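Local coordinates for pyrethroid hydrolase (Sphingobium faniae, PDB 5Y5R), which hydrolyses the ester bond of pyrethroid insecticides, splitting cypermethrin and both permethrin isomers into an alcohol and a cyclopropanecarboxylic acid, at residues Gly124-Asp136 against Ala143-Phe155. Numbering follows the deposited sequence.
With 8NL ((2-methyl-3-phenyl-phenyl)methyl (1~{S})-3-[(~{E})-2-chloranyl-3,3,3-tris(fluoranyl)prop-1-enyl]-2,2-dimethyl-cyclopropane-1-carboxylate), chain G.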
loop_
_atom_site.group_PDB
_atom_site.type_symbol
_atom_site.label_atom_id
_atom_site.label_comp_id
_atom_site.label_asym_id
_atom_site.label_seq_id
_atom_site.Cartn_x
_atom_site.Cartn_y
_atom_site.Cartn_z
ATOM N N GLY A 124 16.065 -0.386 5.699
ATOM C CA GLY A 124 15.996 1.012 6.116
ATOM C C GLY A 124 15.307 1.994 5.186
ATOM O O GLY A 124 15.618 2.131 4.001
ATOM N N THR A 125 14.425 2.790 5.769
ATOM C CA THR A 125 13.840 3.937 5.089
ATOM C C THR A 125 14.181 5.202 5.873
ATOM O O THR A 125 13.290 5.838 6.457
ATOM C CB THR A 125 12.334 3.765 4.944
ATOM O OG1 THR A 125 11.762 3.558 6.234
ATOM C CG2 THR A 125 12.000 2.565 4.063
ATOM N N PRO A 126 15.463 5.608 5.892
ATOM C CA PRO A 126 15.849 6.732 6.761
ATOM C C PRO A 126 15.267 8.063 6.345
ATOM O O PRO A 126 15.099 8.911 7.223
ATOM C CB PRO A 126 17.377 6.760 6.663
ATOM C CG PRO A 126 17.684 6.142 5.398
ATOM C CD PRO A 126 16.633 5.098 5.147
ATOM N N HIS A 127 14.978 8.284 5.051
ATOM C CA HIS A 127 14.316 9.522 4.643
ATOM C C HIS A 127 12.957 9.658 5.327
ATOM O O HIS A 127 12.595 10.746 5.797
ATOM C CB HIS A 127 14.112 9.587 3.125
ATOM C CG HIS A 127 15.335 9.919 2.323
ATOM N ND1 HIS A 127 16.592 9.433 2.618
ATOM C CD2 HIS A 127 15.472 10.657 1.195
ATOM C CE1 HIS A 127 17.453 9.870 1.711
ATOM N NE2 HIS A 127 16.795 10.609 0.833
ATOM N N ALA A 128 12.183 8.573 5.383
ATOM C CA ALA A 128 10.877 8.652 6.039
ATOM C C ALA A 128 11.015 8.843 7.542
ATOM O O ALA A 128 10.293 9.648 8.133
ATOM C CB ALA A 128 10.043 7.414 5.732
ATOM N N LEU A 129 11.901 8.083 8.197
ATOM C CA LEU A 129 12.037 8.243 9.644
ATOM C C LEU A 129 12.516 9.641 10.007
ATOM O O LEU A 129 12.239 10.125 11.115
ATOM C CB LEU A 129 12.982 7.197 10.246
ATOM C CG LEU A 129 12.629 5.727 10.069
ATOM C CD1 LEU A 129 13.705 4.839 10.678
ATOM C CD2 LEU A 129 11.285 5.422 10.686
ATOM N N ASP A 130 13.230 10.302 9.092
ATOM C CA ASP A 130 13.689 11.668 9.330
ATOM C C ASP A 130 12.523 12.655 9.349
ATOM O O ASP A 130 12.466 13.547 10.202
ATOM C CB ASP A 130 14.658 12.064 8.207
ATOM C CG ASP A 130 15.164 13.497 8.326
ATOM O OD1 ASP A 130 15.848 13.786 9.313
ATOM O OD2 ASP A 130 14.886 14.350 7.467
ATOM N N LEU A 131 11.564 12.478 8.437
ATOM C CA LEU A 131 10.521 13.461 8.159
ATOM C C LEU A 131 9.190 13.154 8.809
ATOM O O LEU A 131 8.319 14.027 8.831
ATOM C CB LEU A 131 10.301 13.577 6.643
ATOM C CG LEU A 131 11.453 14.215 5.869
ATOM C CD1 LEU A 131 11.356 13.905 4.400
ATOM C CD2 LEU A 131 11.505 15.724 6.096
ATOM N N ILE A 132 9.000 11.925 9.264
ATOM C CA ILE A 132 7.796 11.466 9.931
ATOM C C ILE A 132 8.193 11.131 11.356
ATOM O O ILE A 132 9.059 10.272 11.576
ATOM C CB ILE A 132 7.198 10.241 9.231
ATOM C CG1 ILE A 132 6.937 10.532 7.743
ATOM C CG2 ILE A 132 5.977 9.760 9.973
ATOM C CD1 ILE A 132 5.833 11.530 7.460
ATOM N N GLN A 133 7.566 11.789 12.319
ATOM C CA GLN A 133 7.992 11.720 13.704
ATOM C C GLN A 133 6.916 11.147 14.620
ATOM O O GLN A 133 5.734 11.120 14.264
ATOM C CB GLN A 133 8.436 13.104 14.190
ATOM C CG GLN A 133 9.486 13.717 13.283
ATOM C CD GLN A 133 9.757 15.170 13.622
ATOM O OE1 GLN A 133 8.847 15.918 14.002
ATOM N NE2 GLN A 133 11.015 15.585 13.472
ATOM N N PRO A 134 7.311 10.570 15.753
ATOM C CA PRO A 134 6.323 10.001 16.679
ATOM C C PRO A 134 5.549 11.077 17.440
ATOM O O PRO A 134 6.063 12.169 17.690
ATOM C CB PRO A 134 7.181 9.178 17.648
ATOM C CG PRO A 134 8.545 9.000 16.919
ATOM C CD PRO A 134 8.699 10.268 16.157
ATOM N N VAL A 135 4.290 10.749 17.796
ATOM C CA VAL A 135 3.431 11.536 18.693
ATOM C C VAL A 135 2.681 10.555 19.600
ATOM O O VAL A 135 2.642 9.352 19.337
ATOM C CB VAL A 135 2.430 12.476 17.961
ATOM C CG1 VAL A 135 3.166 13.488 17.072
ATOM C CG2 VAL A 135 1.406 11.687 17.181
ATOM N N ASP A 136 2.148 11.053 20.729
ATOM C CA ASP A 136 1.373 10.192 21.652
ATOM C C ASP A 136 2.102 8.886 21.966
ATOM O O ASP A 136 1.554 7.788 21.806
ATOM C CB ASP A 136 -0.030 9.858 21.136
ATOM C CG ASP A 136 -0.941 11.041 21.072
ATOM O OD1 ASP A 136 -0.682 12.040 21.783
ATOM O OD2 ASP A 136 -1.971 10.931 20.369
ATOM N N ALA A 143 3.910 14.028 10.086
ATOM C CA ALA A 143 4.970 14.625 9.274
ATOM C C ALA A 143 5.587 15.847 9.951
ATOM O O ALA A 143 4.970 16.529 10.782
ATOM C CB ALA A 143 4.448 15.008 7.888
ATOM N N ASP A 144 6.842 16.092 9.634
ATOM C CA ASP A 144 7.539 17.260 10.149
ATOM C C ASP A 144 7.186 18.505 9.326
ATOM O O ASP A 144 7.839 18.813 8.328
ATOM C CB ASP A 144 9.032 16.982 10.146
ATOM C CG ASP A 144 9.836 18.135 10.625
ATOM O OD1 ASP A 144 9.246 19.143 11.088
ATOM O OD2 ASP A 144 11.085 18.018 10.548
ATOM N N PHE A 145 6.214 19.303 9.793
ATOM C CA PHE A 145 5.817 20.434 8.956
ATOM C C PHE A 145 6.785 21.599 9.008
ATOM O O PHE A 145 6.613 22.553 8.246
ATOM C CB PHE A 145 4.398 20.883 9.305
ATOM C CG PHE A 145 3.385 19.858 8.940
ATOM C CD1 PHE A 145 3.205 19.499 7.609
ATOM C CD2 PHE A 145 2.717 19.153 9.909
ATOM C CE1 PHE A 145 2.278 18.503 7.256
ATOM C CE2 PHE A 145 1.812 18.149 9.568
ATOM C CZ PHE A 145 1.595 17.824 8.237
ATOM N N SER A 146 7.881 21.490 9.759
ATOM C CA SER A 146 8.895 22.519 9.628
ATOM C C SER A 146 9.654 22.430 8.306
ATOM O O SER A 146 10.313 23.401 7.937
ATOM C CB SER A 146 9.872 22.426 10.810
ATOM O OG SER A 146 10.704 21.260 10.731
ATOM N N ARG A 147 9.518 21.340 7.542
ATOM C CA ARG A 147 10.288 21.150 6.312
ATOM C C ARG A 147 9.362 20.808 5.126
ATOM O O ARG A 147 9.435 19.735 4.524
ATOM C CB ARG A 147 11.370 20.092 6.538
ATOM C CG ARG A 147 12.498 20.603 7.459
ATOM C CD ARG A 147 13.518 19.492 7.679
ATOM N NE ARG A 147 12.988 18.563 8.670
ATOM C CZ ARG A 147 13.377 17.300 8.783
ATOM N NH1 ARG A 147 14.283 16.835 7.937
ATOM N NH2 ARG A 147 12.833 16.502 9.706
ATOM N N LEU A 148 8.527 21.777 4.736
ATOM C CA LEU A 148 7.480 21.510 3.745
ATOM C C LEU A 148 8.056 21.110 2.388
ATOM O O LEU A 148 7.630 20.114 1.794
ATOM C CB LEU A 148 6.606 22.758 3.597
ATOM C CG LEU A 148 5.970 23.037 4.962
ATOM C CD1 LEU A 148 5.093 24.316 4.997
ATOM C CD2 LEU A 148 5.211 21.808 5.432
ATOM N N GLU A 149 9.018 21.880 1.876
ATOM C CA GLU A 149 9.575 21.574 0.560
ATOM C C GLU A 149 10.276 20.225 0.575
ATOM O O GLU A 149 10.222 19.479 -0.407
ATOM C CB GLU A 149 10.538 22.676 0.114
ATOM C CG GLU A 149 11.322 22.415 -1.199
ATOM C CD GLU A 149 10.426 22.172 -2.430
ATOM O OE1 GLU A 149 9.210 22.399 -2.345
ATOM O OE2 GLU A 149 10.948 21.763 -3.492
ATOM N N ARG A 150 10.973 19.909 1.671
ATOM C CA ARG A 150 11.548 18.574 1.806
ATOM C C ARG A 150 10.465 17.501 1.755
ATOM O O ARG A 150 10.650 16.448 1.132
ATOM C CB ARG A 150 12.314 18.477 3.124
ATOM C CG ARG A 150 13.269 17.353 3.191
ATOM C CD ARG A 150 14.413 17.562 2.239
ATOM N NE ARG A 150 15.204 16.343 2.126
ATOM C CZ ARG A 150 15.573 15.817 0.966
ATOM N NH1 ARG A 150 15.247 16.442 -0.147
ATOM N NH2 ARG A 150 16.274 14.695 0.927
ATOM N N LEU A 151 9.336 17.737 2.434
ATOM C CA LEU A 151 8.252 16.766 2.428
ATOM C C LEU A 151 7.730 16.555 1.027
ATOM O O LEU A 151 7.438 15.419 0.633
ATOM C CB LEU A 151 7.094 17.209 3.328
ATOM C CG LEU A 151 7.282 17.207 4.831
ATOM C CD1 LEU A 151 6.077 17.884 5.517
ATOM C CD2 LEU A 151 7.466 15.761 5.303
ATOM N N ARG A 152 7.575 17.651 0.271
ATOM C CA ARG A 152 7.061 17.566 -1.094
ATOM C C ARG A 152 8.032 16.833 -2.006
ATOM O O ARG A 152 7.649 15.887 -2.719
ATOM C CB ARG A 152 6.817 18.958 -1.672
ATOM C CG ARG A 152 6.137 18.902 -3.063
ATOM C CD ARG A 152 6.378 20.166 -3.859
ATOM N NE ARG A 152 7.776 20.410 -4.244
ATOM C CZ ARG A 152 8.363 19.873 -5.323
ATOM N NH1 ARG A 152 7.670 19.074 -6.127
ATOM N NH2 ARG A 152 9.617 20.171 -5.633
ATOM N N GLU A 153 9.297 17.264 -2.005
ATOM C CA GLU A 153 10.229 16.691 -2.966
ATOM C C GLU A 153 10.525 15.234 -2.670
ATOM O O GLU A 153 10.950 14.519 -3.583
ATOM C CB GLU A 153 11.542 17.458 -3.045
ATOM C CG GLU A 153 12.294 17.578 -1.780
ATOM C CD GLU A 153 13.378 18.630 -1.859
ATOM O OE1 GLU A 153 13.361 19.492 -2.767
ATOM O OE2 GLU A 153 14.290 18.565 -1.032
ATOM N N VAL A 154 10.359 14.797 -1.419
ATOM C CA VAL A 154 10.617 13.404 -1.022
ATOM C C VAL A 154 9.414 12.504 -1.297
ATOM O O VAL A 154 9.549 11.429 -1.897
ATOM C CB VAL A 154 11.043 13.341 0.459
ATOM C CG1 VAL A 154 11.044 11.967 0.974
ATOM C CG2 VAL A 154 12.433 13.937 0.638
ATOM N N PHE A 155 8.236 12.887 -0.796
ATOM C CA PHE A 155 7.043 12.063 -0.903
ATOM C C PHE A 155 6.121 12.396 -2.073
ATOM O O PHE A 155 5.397 11.504 -2.510
ATOM C CB PHE A 155 6.215 12.177 0.372
ATOM C CG PHE A 155 6.845 11.553 1.577
ATOM C CD1 PHE A 155 6.669 10.207 1.839
ATOM C CD2 PHE A 155 7.593 12.329 2.474
ATOM C CE1 PHE A 155 7.196 9.634 2.974
ATOM C CE2 PHE A 155 8.162 11.747 3.608
ATOM C CZ PHE A 155 7.948 10.393 3.855
HETATM C C 8NL G . 3.403 9.685 4.098
HETATM C C8 8NL G . 1.919 13.364 3.247
HETATM C C9 8NL G . 1.867 14.518 4.023
HETATM C C10 8NL G . 2.999 14.962 4.693
HETATM C C11 8NL G . 4.159 14.207 4.544
HETATM C C12 8NL G . 4.191 13.055 3.759
HETATM C C13 8NL G . 3.157 7.428 2.071
HETATM O O 8NL G . 4.374 6.945 2.688
HETATM CL CL 8NL G . 9.202 4.746 7.476
HETATM C C21 8NL G . 7.714 4.958 6.550
HETATM C C22 8NL G . 6.757 6.035 7.004
HETATM F F2 8NL G . 6.841 7.043 6.154
HETATM F F1 8NL G . 5.509 5.618 7.090
HETATM F F 8NL G . 7.142 6.422 8.202
HETATM C C20 8NL G . 7.498 4.216 5.463
HETATM C C16 8NL G . 6.222 4.344 4.660
HETATM C C17 8NL G . 6.478 3.617 3.344
HETATM C C18 8NL G . 5.657 2.428 3.820
HETATM C C19 8NL G . 7.961 3.307 3.089
HETATM C C15 8NL G . 6.092 5.125 3.355
HETATM C C14 8NL G . 4.636 5.549 3.147
HETATM O O1 8NL G . 3.718 4.773 3.416
HETATM C C2 8NL G . 3.040 8.927 1.748
HETATM C C3 8NL G . 2.773 9.239 0.421
HETATM C C4 8NL G . 2.639 10.556 -0.018
HETATM C C5 8NL G . 2.731 11.606 0.892
HETATM C C6 8NL G . 2.998 11.357 2.232
HETATM C C1 8NL G . 3.141 10.007 2.663
HETATM C C7 8NL G . 3.063 12.598 3.107
#
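L131 pushes its side chain as a knob into a hole on helix 148-155 formed by R150, L151, V154 and F155. CG lies anti to the carbonyl carbon (chi1 -69°), and the two methyls part from there: CD1 meets V154 CG2 tip to tip at 3.9 Å, while CD2 lies over one face of the R147 guanidinium, 3.5 Å from NH1. Beside this knob, CZ of F155 packs against CG1 of I132 and CB of A128. I132 CD1 rests 3.8 Å from A143 CB across an antiparallel non-hydrogen-bonded pair, and the neighbouring D144 N donates to L131 O at 2.7 Å.

Towards solvent, the contact turns polar. R147 grips D130 end-on: NH1 reaches OD2 at 2.6 Å on its syn side but tilted out of the carboxylate plane, with the carboxylate turned 78° from the guanidinium, and NH2 reaches D130 O at 3.0 Å from above the carbonyl plane. The same guanidinium also salt-bridges D144 OD2. A methionine in place of R147 would probably leave both carboxylates without their shared positive partner and D130 free to turn. The loose part is farther along, where H127 only skirts R150, NE2 standing 4.1 Å from NH2.

On the buried side lies the bound pyrethroid: F155 lays a ring face against its biphenyl, C12 standing 3.7 Å above the ring plane, while A128 CB touches fluorine and chlorine at the other end. S78 and H230, the latter of the charge relay system, hydrogen-bond the same ligand. Lying over it, the two helices and the strand pair between them are consistent with the cap that covers the active site in alpha/beta-hydrolases.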